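Local coordinates for beta-lactamase (Burkholderia cenocepacia, PDB 5E2G), which probably hydrolyses beta-lactams to substituted beta-amino acids and belongs to the class-C beta-lactamase family, at residues T9-R12 against Q13-L17; G100-T103 against L104-G108; N188-A191 against A192-A195; V222-T225 against A226-L230. One frame throughout, in Å; residues are numbered along the deposited sequence.

Interaction 1: residues T9-R12 against Q13-L17; sequences TVTR and QIAPL
Val-10 and Ile-14 meet one turn apart within the N-terminal helix 3-21, a local helical contact on the flank of the large antiparallel sheet. CG1 of Val-10 lies 3.6 Å from CG1 of Ile-14. The two side chains run side by side and point the same way. In Val-10, CG1 stands anti to the backbone N (chi1 167°), which carries it along the helix toward the next turn. Both residues face the sheet. Val-10 packs on Ile-28 and Ile-30 of strand 25-32, and Ile-14 on Met-26 and Ile-28.

The backbone is tied by Ile-14 N to Val-10 O (2.9 Å) and Ala-15 N to Thr-11 O (2.9 Å). Val-10 O also accepts from Gln-13 N at 2.8 Å, a donor that sits well above the carbonyl plane. Pro-16 has no N-H to offer, and its CD lies 3.4 Å from Arg-12 O. The helix is kinked there.

On another side, a bend at chi2 (-65°) turns the Gln-13 amide back toward the turn before. There NE2 gives its N-H to water 1 at 2.9 Å, and the water donates to Thr-9 O.

The sheet side is thus apolar. The Gln-13 side combines packing on Ala-350 and Ile-354 of helix 344-357 with a water bridge and one weak hydrogen bond, from Arg-353 to Gln-13 OE1.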
ATOM      1  N   THR A   9      25.615  -2.219  -1.470  1.00 38.06           N
ATOM      2  CA  THR A   9      24.712  -3.364  -1.435  1.00 38.36           C
ATOM      3  C   THR A   9      23.455  -3.093  -2.253  1.00 37.47           C
ATOM      4  O   THR A   9      23.009  -3.946  -3.031  1.00 36.50           O
ATOM      5  CB  THR A   9      24.344  -3.704   0.008  1.00 37.29           C
ATOM      6  OG1 THR A   9      25.533  -3.953   0.765  1.00 40.55           O
ATOM      7  CG2 THR A   9      23.454  -4.931   0.044  1.00 33.66           C
ATOM      8  N   VAL A  10      22.865  -1.908  -2.083  1.00 32.88           N
ATOM      9  CA  VAL A  10      21.674  -1.564  -2.854  1.00 30.36           C
ATOM     10  C   VAL A  10      22.017  -1.474  -4.332  1.00 30.00           C
ATOM     11  O   VAL A  10      21.356  -2.085  -5.182  1.00 30.50           O
ATOM     12  CB  VAL A  10      21.056  -0.255  -2.332  1.00 28.47           C
ATOM     13  CG1 VAL A  10      20.034   0.280  -3.314  1.00 24.30           C
ATOM     14  CG2 VAL A  10      20.406  -0.485  -0.980  1.00 29.66           C
ATOM     15  N   THR A  11      23.081  -0.735  -4.653  1.00 30.86           N
ATOM     16  CA  THR A  11      23.431  -0.476  -6.046  1.00 33.93           C
ATOM     17  C   THR A  11      23.595  -1.768  -6.831  1.00 34.91           C
ATOM     18  O   THR A  11      23.145  -1.865  -7.979  1.00 36.07           O
ATOM     19  CB  THR A  11      24.713   0.354  -6.117  1.00 35.51           C
ATOM     20  OG1 THR A  11      24.541   1.567  -5.372  1.00 37.87           O
ATOM     21  CG2 THR A  11      25.045   0.693  -7.556  1.00 33.66           C
ATOM     22  N   ARG A  12      24.221  -2.781  -6.224  1.00 34.73           N
ATOM     23  CA  ARG A  12      24.442  -4.040  -6.922  1.00 35.36           C
ATOM     24  C   ARG A  12      23.138  -4.718  -7.316  1.00 39.92           C
ATOM     25  O   ARG A  12      23.139  -5.553  -8.227  1.00 43.11           O
ATOM     26  CB  ARG A  12      25.290  -4.979  -6.065  1.00 32.25           C
ATOM     27  CG  ARG A  12      26.680  -4.446  -5.783  1.00 35.92           C
ATOM     28  CD  ARG A  12      27.609  -5.524  -5.242  1.00 43.57           C
ATOM     29  NE  ARG A  12      28.325  -5.067  -4.053  1.00 48.06           N
ATOM     30  CZ  ARG A  12      27.951  -5.344  -2.806  1.00 51.18           C
ATOM     31  NH1 ARG A  12      26.871  -6.089  -2.582  1.00 51.68           N
ATOM     32  NH2 ARG A  12      28.658  -4.883  -1.780  1.00 50.94           N
ATOM     33  N   GLN A  13      22.025  -4.379  -6.662  1.00 38.67           N
ATOM     34  CA  GLN A  13      20.725  -4.894  -7.073  1.00 34.55           C
ATOM     35  C   GLN A  13      20.003  -3.943  -8.021  1.00 36.22           C
ATOM     36  O   GLN A  13      19.426  -4.379  -9.024  1.00 38.52           O
ATOM     37  CB  GLN A  13      19.846  -5.149  -5.847  1.00 29.60           C
ATOM     38  CG  GLN A  13      20.459  -6.059  -4.818  1.00 29.43           C
ATOM     39  CD  GLN A  13      20.669  -7.457  -5.344  1.00 32.89           C
ATOM     40  OE1 GLN A  13      19.821  -8.003  -6.055  1.00 32.74           O
ATOM     41  NE2 GLN A  13      21.809  -8.049  -5.001  1.00 35.26           N
ATOM     42  N   ILE A  14      20.048  -2.647  -7.727  1.00 34.57           N
ATOM     43  CA  ILE A  14      19.180  -1.690  -8.404  1.00 33.31           C
ATOM     44  C   ILE A  14      19.725  -1.318  -9.776  1.00 32.13           C
ATOM     45  O   ILE A  14      18.962  -1.157 -10.736  1.00 28.81           O
ATOM     46  CB  ILE A  14      18.990  -0.459  -7.503  1.00 32.05           C
ATOM     47  CG1 ILE A  14      18.222  -0.857  -6.244  1.00 28.07           C
ATOM     48  CG2 ILE A  14      18.276   0.634  -8.239  1.00 33.99           C
ATOM     49  CD1 ILE A  14      17.015  -1.725  -6.518  1.00 26.82           C
ATOM     50  N   ALA A  15      21.045  -1.173  -9.891  1.00 35.38           N
ATOM     51  CA  ALA A  15      21.637  -0.797 -11.174  1.00 34.48           C
ATOM     52  C   ALA A  15      21.308  -1.784 -12.287  1.00 32.75           C
ATOM     53  O   ALA A  15      20.877  -1.336 -13.365  1.00 32.06           O
ATOM     54  CB  ALA A  15      23.148  -0.608 -11.006  1.00 33.76           C
ATOM     55  N   PRO A  16      21.464  -3.103 -12.117  1.00 35.36           N
ATOM     56  CA  PRO A  16      21.068  -4.005 -13.210  1.00 35.91           C
ATOM     57  C   PRO A  16      19.575  -4.013 -13.435  1.00 36.01           C
ATOM     58  O   PRO A  16      19.127  -4.145 -14.580  1.00 37.93           O
ATOM     59  CB  PRO A  16      21.576  -5.378 -12.744  1.00 36.64           C
ATOM     60  CG  PRO A  16      22.524  -5.091 -11.621  1.00 37.78           C
ATOM     61  CD  PRO A  16      21.990  -3.863 -10.971  1.00 37.74           C
ATOM     62  N   LEU A  17      18.792  -3.869 -12.365  1.00 34.46           N
ATOM     63  CA  LEU A  17      17.344  -3.765 -12.503  1.00 32.78           C
ATOM     64  C   LEU A  17      16.959  -2.597 -13.400  1.00 31.79           C
ATOM     65  O   LEU A  17      16.184  -2.753 -14.352  1.00 33.70           O
ATOM     66  CB  LEU A  17      16.708  -3.607 -11.124  1.00 31.86           C
ATOM     67  CG  LEU A  17      15.819  -4.726 -10.594  1.00 32.52           C
ATOM     68  CD1 LEU A  17      14.627  -4.118  -9.881  1.00 27.81           C
ATOM     69  CD2 LEU A  17      15.375  -5.682 -11.692  1.00 34.77           C
TER
HETATM   70  O   HOH W   1      23.322  -6.729  -2.927  1.00 29.04           O

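Interaction 2: residues G100-T103 against L104-G108; sequences GVVT and LLQLG
Thr-103 and Gln-106 form a capping box at the start of helix 104-108, where the loop after helix 87-90 turns into the helix. Each residue bonds the backbone N-H of the other. Thr-103 OG1 accepts from Gln-106 N at 3.2 Å. It is placed for this by chi1 of 60°, which sets OG1 between the backbone N and the carbonyl carbon. In return Gln-106 OE1 accepts from Thr-103 N at 2.9 Å, and the N-H points at the oxygen almost straight (165°). The donor lies well above the plane of the amide. The Gln-106 chain is extended beyond CG, and its CD passes 3.2 Å from Thr-103 OG1. The first helical bond, Leu-107 N to Thr-103 O, completes the turn.

The tightly packed part is apolar. Val-102 CG1 touches Leu-107 CD2 at 3.7 Å, and the two side chains cross at about a right angle. Leu-107 continues into helix 150-164, against Ala-152, Met-155 and Leu-159. Leu-104 reaches Leu-156 of the same helix. The short helix is thus seated on a longer one by its leucines.

The other side is looser and wetter. Val-101 is exposed there, and its CB points away from the helix. Gln-106 is only partly covered, with Thr-111 and Pro-142 beside it. Water 2 joins loop to helix on this side: it donates to Val-101 O at 2.8 Å and to Gln-106 OE1 at 2.9 Å.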
ATOM      1  N   GLY A 100     -24.800  -4.163   0.815  1.00 26.91           N
ATOM      2  CA  GLY A 100     -25.109  -3.579   2.109  1.00 26.18           C
ATOM      3  C   GLY A 100     -24.631  -4.400   3.290  1.00 26.66           C
ATOM      4  O   GLY A 100     -24.503  -3.863   4.396  1.00 29.91           O
ATOM      5  N   VAL A 101     -24.370  -5.693   3.082  1.00 24.53           N
ATOM      6  CA  VAL A 101     -23.908  -6.574   4.151  1.00 25.05           C
ATOM      7  C   VAL A 101     -22.399  -6.778   4.153  1.00 23.30           C
ATOM      8  O   VAL A 101     -21.871  -7.328   5.132  1.00 25.08           O
ATOM      9  CB  VAL A 101     -24.593  -7.956   4.086  1.00 24.36           C
ATOM     10  CG1 VAL A 101     -26.107  -7.805   4.071  1.00 27.49           C
ATOM     11  CG2 VAL A 101     -24.100  -8.727   2.880  1.00 21.10           C
ATOM     12  N   VAL A 102     -21.692  -6.381   3.088  1.00 22.66           N
ATOM     13  CA  VAL A 102     -20.233  -6.466   3.096  1.00 22.69           C
ATOM     14  C   VAL A 102     -19.701  -5.609   4.233  1.00 23.83           C
ATOM     15  O   VAL A 102     -20.109  -4.454   4.398  1.00 27.49           O
ATOM     16  CB  VAL A 102     -19.646  -6.021   1.747  1.00 17.04           C
ATOM     17  CG1 VAL A 102     -18.133  -6.050   1.803  1.00 18.58           C
ATOM     18  CG2 VAL A 102     -20.124  -6.909   0.637  1.00 22.68           C
ATOM     19  N   THR A 103     -18.802  -6.173   5.039  1.00 22.06           N
ATOM     20  CA  THR A 103     -18.256  -5.431   6.166  1.00 17.20           C
ATOM     21  C   THR A 103     -17.036  -4.634   5.740  1.00 18.10           C
ATOM     22  O   THR A 103     -16.458  -4.851   4.671  1.00 20.13           O
ATOM     23  CB  THR A 103     -17.878  -6.355   7.322  1.00 16.80           C
ATOM     24  OG1 THR A 103     -16.878  -7.298   6.894  1.00 17.99           O
ATOM     25  CG2 THR A 103     -19.106  -7.091   7.831  1.00 16.48           C
ATOM     26  N   LEU A 104     -16.643  -3.690   6.597  1.00 18.32           N
ATOM     27  CA  LEU A 104     -15.409  -2.956   6.350  1.00 17.73           C
ATOM     28  C   LEU A 104     -14.212  -3.901   6.319  1.00 16.03           C
ATOM     29  O   LEU A 104     -13.296  -3.725   5.513  1.00 15.89           O
ATOM     30  CB  LEU A 104     -15.232  -1.863   7.410  1.00 15.14           C
ATOM     31  CG  LEU A 104     -16.003  -0.536   7.286  1.00 14.32           C
ATOM     32  CD1 LEU A 104     -17.486  -0.700   7.114  1.00 19.65           C
ATOM     33  CD2 LEU A 104     -15.750   0.286   8.504  1.00 16.26           C
ATOM     34  N   LEU A 105     -14.231  -4.942   7.152  1.00 15.51           N
ATOM     35  CA  LEU A 105     -13.145  -5.921   7.157  1.00 16.21           C
ATOM     36  C   LEU A 105     -13.026  -6.639   5.815  1.00 16.63           C
ATOM     37  O   LEU A 105     -11.920  -6.820   5.296  1.00 14.51           O
ATOM     38  CB  LEU A 105     -13.358  -6.928   8.285  1.00 18.98           C
ATOM     39  CG  LEU A 105     -12.181  -7.874   8.523  1.00 21.02           C
ATOM     40  CD1 LEU A 105     -10.922  -7.078   8.868  1.00 20.91           C
ATOM     41  CD2 LEU A 105     -12.520  -8.876   9.614  1.00 21.04           C
ATOM     42  N   GLN A 106     -14.156  -7.051   5.235  1.00 13.84           N
ATOM     43  CA  GLN A 106     -14.128  -7.707   3.930  1.00 16.02           C
ATOM     44  C   GLN A 106     -13.587  -6.790   2.838  1.00 18.17           C
ATOM     45  O   GLN A 106     -12.944  -7.261   1.893  1.00 17.91           O
ATOM     46  CB  GLN A 106     -15.529  -8.220   3.590  1.00 14.80           C
ATOM     47  CG  GLN A 106     -15.901  -9.414   4.464  1.00 15.35           C
ATOM     48  CD  GLN A 106     -17.397  -9.562   4.726  1.00 17.22           C
ATOM     49  OE1 GLN A 106     -18.220  -8.854   4.158  1.00 17.36           O
ATOM     50  NE2 GLN A 106     -17.745 -10.498   5.600  1.00 20.47           N
ATOM     51  N   LEU A 107     -13.809  -5.480   2.950  1.00 16.44           N
ATOM     52  CA  LEU A 107     -13.228  -4.565   1.975  1.00 18.29           C
ATOM     53  C   LEU A 107     -11.719  -4.417   2.163  1.00 17.45           C
ATOM     54  O   LEU A 107     -10.990  -4.227   1.184  1.00 20.49           O
ATOM     55  CB  LEU A 107     -13.922  -3.208   2.069  1.00 14.64           C
ATOM     56  CG  LEU A 107     -15.421  -3.286   1.775  1.00 15.25           C
ATOM     57  CD1 LEU A 107     -16.099  -1.958   2.053  1.00 16.71           C
ATOM     58  CD2 LEU A 107     -15.649  -3.725   0.334  1.00 19.78           C
ATOM     59  N   GLY A 108     -11.233  -4.497   3.398  1.00 14.75           N
ATOM     60  CA  GLY A 108      -9.823  -4.333   3.670  1.00 15.20           C
ATOM     61  C   GLY A 108      -9.005  -5.587   3.542  1.00 14.25           C
ATOM     62  O   GLY A 108      -7.788  -5.567   3.751  1.00 14.64           O
TER
HETATM   63  O   HOH W   2     -20.667  -9.847   5.343  1.00 24.37           O

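Interaction 3: residues N188-A191 against A192-A195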
ATOM      1  N   ASN A 188      -3.739  14.943  -3.347  1.00 23.91           N
ATOM      2  CA  ASN A 188      -3.757  15.987  -4.365  1.00 22.72           C
ATOM      3  C   ASN A 188      -2.433  16.736  -4.283  1.00 21.88           C
ATOM      4  O   ASN A 188      -2.149  17.390  -3.277  1.00 20.33           O
ATOM      5  CB  ASN A 188      -4.940  16.926  -4.150  1.00 20.26           C
ATOM      6  CG  ASN A 188      -6.260  16.200  -4.181  1.00 25.79           C
ATOM      7  OD1 ASN A 188      -7.000  16.182  -3.196  1.00 28.31           O
ATOM      8  ND2 ASN A 188      -6.562  15.578  -5.315  1.00 24.58           N
ATOM      9  N   VAL A 189      -1.623  16.627  -5.325  1.00 20.70           N
ATOM     10  CA  VAL A 189      -0.308  17.275  -5.311  1.00 21.21           C
ATOM     11  C   VAL A 189      -0.488  18.778  -5.505  1.00 23.44           C
ATOM     12  O   VAL A 189      -1.149  19.198  -6.473  1.00 22.80           O
ATOM     13  CB  VAL A 189       0.592  16.683  -6.393  1.00 21.00           C
ATOM     14  CG1 VAL A 189       1.941  17.393  -6.406  1.00 26.10           C
ATOM     15  CG2 VAL A 189       0.782  15.184  -6.167  1.00 21.83           C
ATOM     16  N   PRO A 190       0.079  19.615  -4.636  1.00 27.07           N
ATOM     17  CA  PRO A 190      -0.141  21.061  -4.730  1.00 23.51           C
ATOM     18  C   PRO A 190       0.667  21.688  -5.853  1.00 24.58           C
ATOM     19  O   PRO A 190       1.634  21.119  -6.354  1.00 24.56           O
ATOM     20  CB  PRO A 190       0.334  21.583  -3.371  1.00 23.45           C
ATOM     21  CG  PRO A 190       0.551  20.384  -2.518  1.00 27.90           C
ATOM     22  CD  PRO A 190       0.864  19.266  -3.446  1.00 27.48           C
ATOM     23  N   ALA A 191       0.256  22.904  -6.230  1.00 30.05           N
ATOM     24  CA  ALA A 191       0.895  23.594  -7.347  1.00 29.33           C
ATOM     25  C   ALA A 191       2.379  23.798  -7.092  1.00 30.87           C
ATOM     26  O   ALA A 191       3.209  23.509  -7.958  1.00 33.68           O
ATOM     27  CB  ALA A 191       0.211  24.933  -7.604  1.00 29.97           C
ATOM     28  N   ALA A 192       2.738  24.271  -5.897  1.00 30.98           N
ATOM     29  CA  ALA A 192       4.149  24.451  -5.575  1.00 33.97           C
ATOM     30  C   ALA A 192       4.945  23.149  -5.630  1.00 30.50           C
ATOM     31  O   ALA A 192       6.182  23.200  -5.624  1.00 31.83           O
ATOM     32  CB  ALA A 192       4.292  25.094  -4.193  1.00 35.91           C
ATOM     33  N   ARG A 193       4.277  21.996  -5.703  1.00 28.67           N
ATOM     34  CA  ARG A 193       4.934  20.697  -5.694  1.00 27.79           C
ATOM     35  C   ARG A 193       4.887  19.976  -7.032  1.00 27.10           C
ATOM     36  O   ARG A 193       5.467  18.891  -7.143  1.00 27.73           O
ATOM     37  CB  ARG A 193       4.307  19.790  -4.634  1.00 28.74           C
ATOM     38  CG  ARG A 193       4.394  20.318  -3.233  1.00 28.73           C
ATOM     39  CD  ARG A 193       5.804  20.275  -2.717  1.00 32.43           C
ATOM     40  NE  ARG A 193       5.867  20.858  -1.386  1.00 40.77           N
ATOM     41  CZ  ARG A 193       5.991  22.159  -1.161  1.00 49.82           C
ATOM     42  NH1 ARG A 193       6.074  22.998  -2.184  1.00 52.87           N
ATOM     43  NH2 ARG A 193       6.036  22.620   0.082  1.00 55.26           N
HETATM   44  N   MSE A 194       4.204  20.516  -8.038  1.00 27.42           N
HETATM   45  CA  MSE A 194       4.122  19.807  -9.312  1.00 27.00           C
HETATM   46  C   MSE A 194       5.518  19.614  -9.901  1.00 29.34           C
HETATM   47  O   MSE A 194       5.754  18.678 -10.661  1.00 31.88           O
HETATM   48  CB  MSE A 194       3.231  20.542 -10.310  1.00 26.48           C
HETATM   49  CG  MSE A 194       1.738  20.296 -10.155  1.00 31.95           C
HETATM   50 SE   MSE A 194       1.201  18.404 -10.140  0.72 39.63          SE
HETATM   51  CE  MSE A 194       2.234  17.703 -11.643  1.00 41.39           C
ATOM     52  N   ALA A 195       6.445  20.497  -9.524  1.00 29.14           N
ATOM     53  CA  ALA A 195       7.817  20.406 -10.011  1.00 31.04           C
ATOM     54  C   ALA A 195       8.558  19.201  -9.454  1.00 26.69           C
ATOM     55  O   ALA A 195       9.545  18.770 -10.056  1.00 27.88           O
ATOM     56  CB  ALA A 195       8.587  21.681  -9.664  1.00 32.80           C
TER
HETATM   57  O   HOH W   3       5.747  23.271  -8.706  1.00 50.87           O
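Arg-193 N bonds Pro-190 O at 2.9 Å, and Met-194 N bonds Ala-191 O at 3.2 Å. These two successive i to i+3 backbone bonds close two overlapping type I beta turns, 190-193 and 191-194, in the surface loop between helix 168-180 and strand 200-201. In both, the donor stands well above the carbonyl plane. Residue 194 is selenomethionine.

Water 3 extends the turns. It donates to Ala-191 O at 2.7 Å and accepts from Ala-195 N at 3.0 Å. Ala-191 O thus takes one backbone N-H and one water, and the water links it to the N-H four residues on. Further out, the Arg-193 guanidinium makes a weak bond from NH1 to Ala-192 O. Its NE has another weak partner, Tyr-186 OH.

The packing around these bonds is thin. The Arg-193 chain bends at chi2 (-71°), and its CB and CG pass at a slant across the CD end of the Pro-190 ring. CB and CG are each 3.7 Å from Pro-190 CD. Val-189 crosses Arg-193 obliquely, with CG1 resting 3.8 Å from Arg-193 CB. Val-189 also packs on Leu-57 and Tyr-197, which joins the turns to neighbouring loops. Arg-193 touches His-184, and Lys-50 bonds Ala-195 O.

The same methyl, Val-189 CG1, also meets the selenomethionine. The Met-194 chain bends at chi2 and again at chi3, and this brings it back to the residue before the turns. There SE lies 3.9 Å from Val-189 CG1.

Interaction 4: residues V222-T225 against A226-L230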
ATOM      1  N   VAL A 222      -1.966   8.038  -3.743  1.00 18.37           N
ATOM      2  CA  VAL A 222      -0.835   8.604  -3.014  1.00 17.33           C
ATOM      3  C   VAL A 222       0.343   8.826  -3.955  1.00 17.05           C
ATOM      4  O   VAL A 222       0.768   7.919  -4.684  1.00 17.81           O
ATOM      5  CB  VAL A 222      -0.429   7.715  -1.827  1.00 17.93           C
ATOM      6  CG1 VAL A 222       0.782   8.309  -1.152  1.00 16.48           C
ATOM      7  CG2 VAL A 222      -1.568   7.588  -0.832  1.00 16.67           C
ATOM      8  N   ARG A 223       0.857  10.051  -3.941  1.00 18.03           N
ATOM      9  CA  ARG A 223       2.175  10.398  -4.442  1.00 16.76           C
ATOM     10  C   ARG A 223       3.042  10.735  -3.237  1.00 20.99           C
ATOM     11  O   ARG A 223       2.568  11.379  -2.298  1.00 25.48           O
ATOM     12  CB  ARG A 223       2.098  11.590  -5.395  1.00 17.31           C
ATOM     13  CG  ARG A 223       1.840  11.245  -6.862  1.00 28.15           C
ATOM     14  CD  ARG A 223       0.580  10.417  -7.106  1.00 26.27           C
ATOM     15  NE  ARG A 223      -0.655  11.104  -6.750  1.00 22.90           N
ATOM     16  CZ  ARG A 223      -1.398  11.805  -7.599  1.00 26.85           C
ATOM     17  NH1 ARG A 223      -1.029  11.934  -8.863  1.00 30.06           N
ATOM     18  NH2 ARG A 223      -2.511  12.386  -7.179  1.00 28.22           N
ATOM     19  N   THR A 224       4.295  10.288  -3.236  1.00 21.72           N
ATOM     20  CA  THR A 224       5.123  10.471  -2.047  1.00 21.43           C
ATOM     21  C   THR A 224       6.593  10.315  -2.412  1.00 20.64           C
ATOM     22  O   THR A 224       6.941   9.946  -3.537  1.00 21.10           O
ATOM     23  CB  THR A 224       4.717   9.489  -0.932  1.00 25.92           C
ATOM     24  OG1 THR A 224       5.494   9.732   0.250  1.00 25.88           O
ATOM     25  CG2 THR A 224       4.916   8.049  -1.378  1.00 28.45           C
ATOM     26  N   THR A 225       7.453  10.622  -1.443  1.00 19.86           N
ATOM     27  CA  THR A 225       8.894  10.454  -1.561  1.00 20.84           C
ATOM     28  C   THR A 225       9.332   9.168  -0.873  1.00 21.00           C
ATOM     29  O   THR A 225       8.597   8.576  -0.079  1.00 17.54           O
ATOM     30  CB  THR A 225       9.653  11.626  -0.938  1.00 20.49           C
ATOM     31  OG1 THR A 225       9.442  11.624   0.476  1.00 19.10           O
ATOM     32  CG2 THR A 225       9.182  12.934  -1.509  1.00 21.81           C
ATOM     33  N   ALA A 226      10.568   8.756  -1.170  1.00 18.27           N
ATOM     34  CA  ALA A 226      11.112   7.577  -0.512  1.00 16.92           C
ATOM     35  C   ALA A 226      11.258   7.815   0.977  1.00 20.64           C
ATOM     36  O   ALA A 226      10.974   6.924   1.785  1.00 19.40           O
ATOM     37  CB  ALA A 226      12.453   7.188  -1.125  1.00 22.45           C
ATOM     38  N   ALA A 227      11.685   9.020   1.362  1.00 19.33           N
ATOM     39  CA  ALA A 227      11.836   9.329   2.778  1.00 19.02           C
ATOM     40  C   ALA A 227      10.512   9.171   3.520  1.00 16.83           C
ATOM     41  O   ALA A 227      10.456   8.546   4.582  1.00 16.60           O
ATOM     42  CB  ALA A 227      12.391  10.743   2.949  1.00 20.13           C
ATOM     43  N   ASP A 228       9.429   9.721   2.967  1.00 20.21           N
ATOM     44  CA  ASP A 228       8.150   9.685   3.670  1.00 18.68           C
ATOM     45  C   ASP A 228       7.622   8.263   3.790  1.00 18.26           C
ATOM     46  O   ASP A 228       7.146   7.858   4.860  1.00 15.16           O
ATOM     47  CB  ASP A 228       7.128  10.569   2.960  1.00 16.85           C
ATOM     48  CG  ASP A 228       7.200  12.026   3.400  1.00 22.93           C
ATOM     49  OD1 ASP A 228       8.196  12.435   4.034  1.00 24.69           O
ATOM     50  OD2 ASP A 228       6.249  12.767   3.100  1.00 27.86           O
ATOM     51  N   LEU A 229       7.688   7.491   2.705  1.00 18.02           N
ATOM     52  CA  LEU A 229       7.262   6.097   2.776  1.00 14.69           C
ATOM     53  C   LEU A 229       8.126   5.321   3.763  1.00 15.76           C
ATOM     54  O   LEU A 229       7.631   4.463   4.502  1.00 15.53           O
ATOM     55  CB  LEU A 229       7.318   5.461   1.388  1.00 20.18           C
ATOM     56  CG  LEU A 229       6.387   4.274   1.162  1.00 19.71           C
ATOM     57  CD1 LEU A 229       5.009   4.606   1.699  1.00 20.36           C
ATOM     58  CD2 LEU A 229       6.310   3.937  -0.310  1.00 19.25           C
ATOM     59  N   LEU A 230       9.418   5.638   3.810  1.00 18.37           N
ATOM     60  CA  LEU A 230      10.302   5.005   4.780  1.00 20.00           C
ATOM     61  C   LEU A 230       9.878   5.340   6.202  1.00 17.02           C
ATOM     62  O   LEU A 230       9.899   4.476   7.083  1.00 16.27           O
ATOM     63  CB  LEU A 230      11.745   5.444   4.530  1.00 16.25           C
ATOM     64  CG  LEU A 230      12.805   4.632   5.269  1.00 19.08           C
ATOM     65  CD1 LEU A 230      12.663   3.146   4.910  1.00 19.13           C
ATOM     66  CD2 LEU A 230      14.193   5.163   4.936  1.00 19.18           C
TER
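Thr-225 meets Asp-228 as the N-cap of helix 226-235, where strand 223-224 gives way to the helix. The Thr-225 side chain forks at CB, beside the first helical residue, and its OG1 branch makes the contact. OG1 is turned between the backbone N and the carbonyl carbon (chi1 67°), which brings it over the first turn. There it accepts from Asp-228 N at 3.1 Å, with an N-H...O angle of 163°. Ala-227 CB lies alongside OG1 at 3.9 Å, and Asp-228 CB at 3.6 Å. The Thr-225 side chain also touches His-184. Leu-229 N bonds Thr-225 O at 3.1 Å and closes the turn.

Thr-224 adds a second contact: its OG1 lies 3.3 Å from Asp-228 CB. That hydroxyl bonds Thr-185 OG1. Asp-228 OD2 accepts from His-184 N and also bonds Thr-185 OG1. On the apolar side, Leu-229 packs on Val-335 and Leu-337 of strand 332-338.

The carboxylate is buried near the positive end of the helix dipole. Together with its two bonds to the loop at 184-185, this would probably favour its charged form.

Interaction 4 is the buried contact, interactions 1 and 2 are partly buried, and interaction 3 lies at the surface. Interactions 1 and 4 share the large sheet: helices 3-21 and 226-235 pack on strands 25-32 and 35-42 from opposite faces. Interactions 2 and 4 are both threonine N-caps. In interaction 2 a glutamine returns the bond; in interaction 4 the aspartate instead bonds a protein loop. Bridging waters occur in interactions 1, 2 and 3. Interaction 1 rests on regular helical bonds, interaction 3 on i to i+3 turn bonds. Interactions 3 and 4 touch directly, Val-189 CG2 being 3.9 Å from Arg-223 CB, while interactions 1 and 2 have centres 41 Å apart.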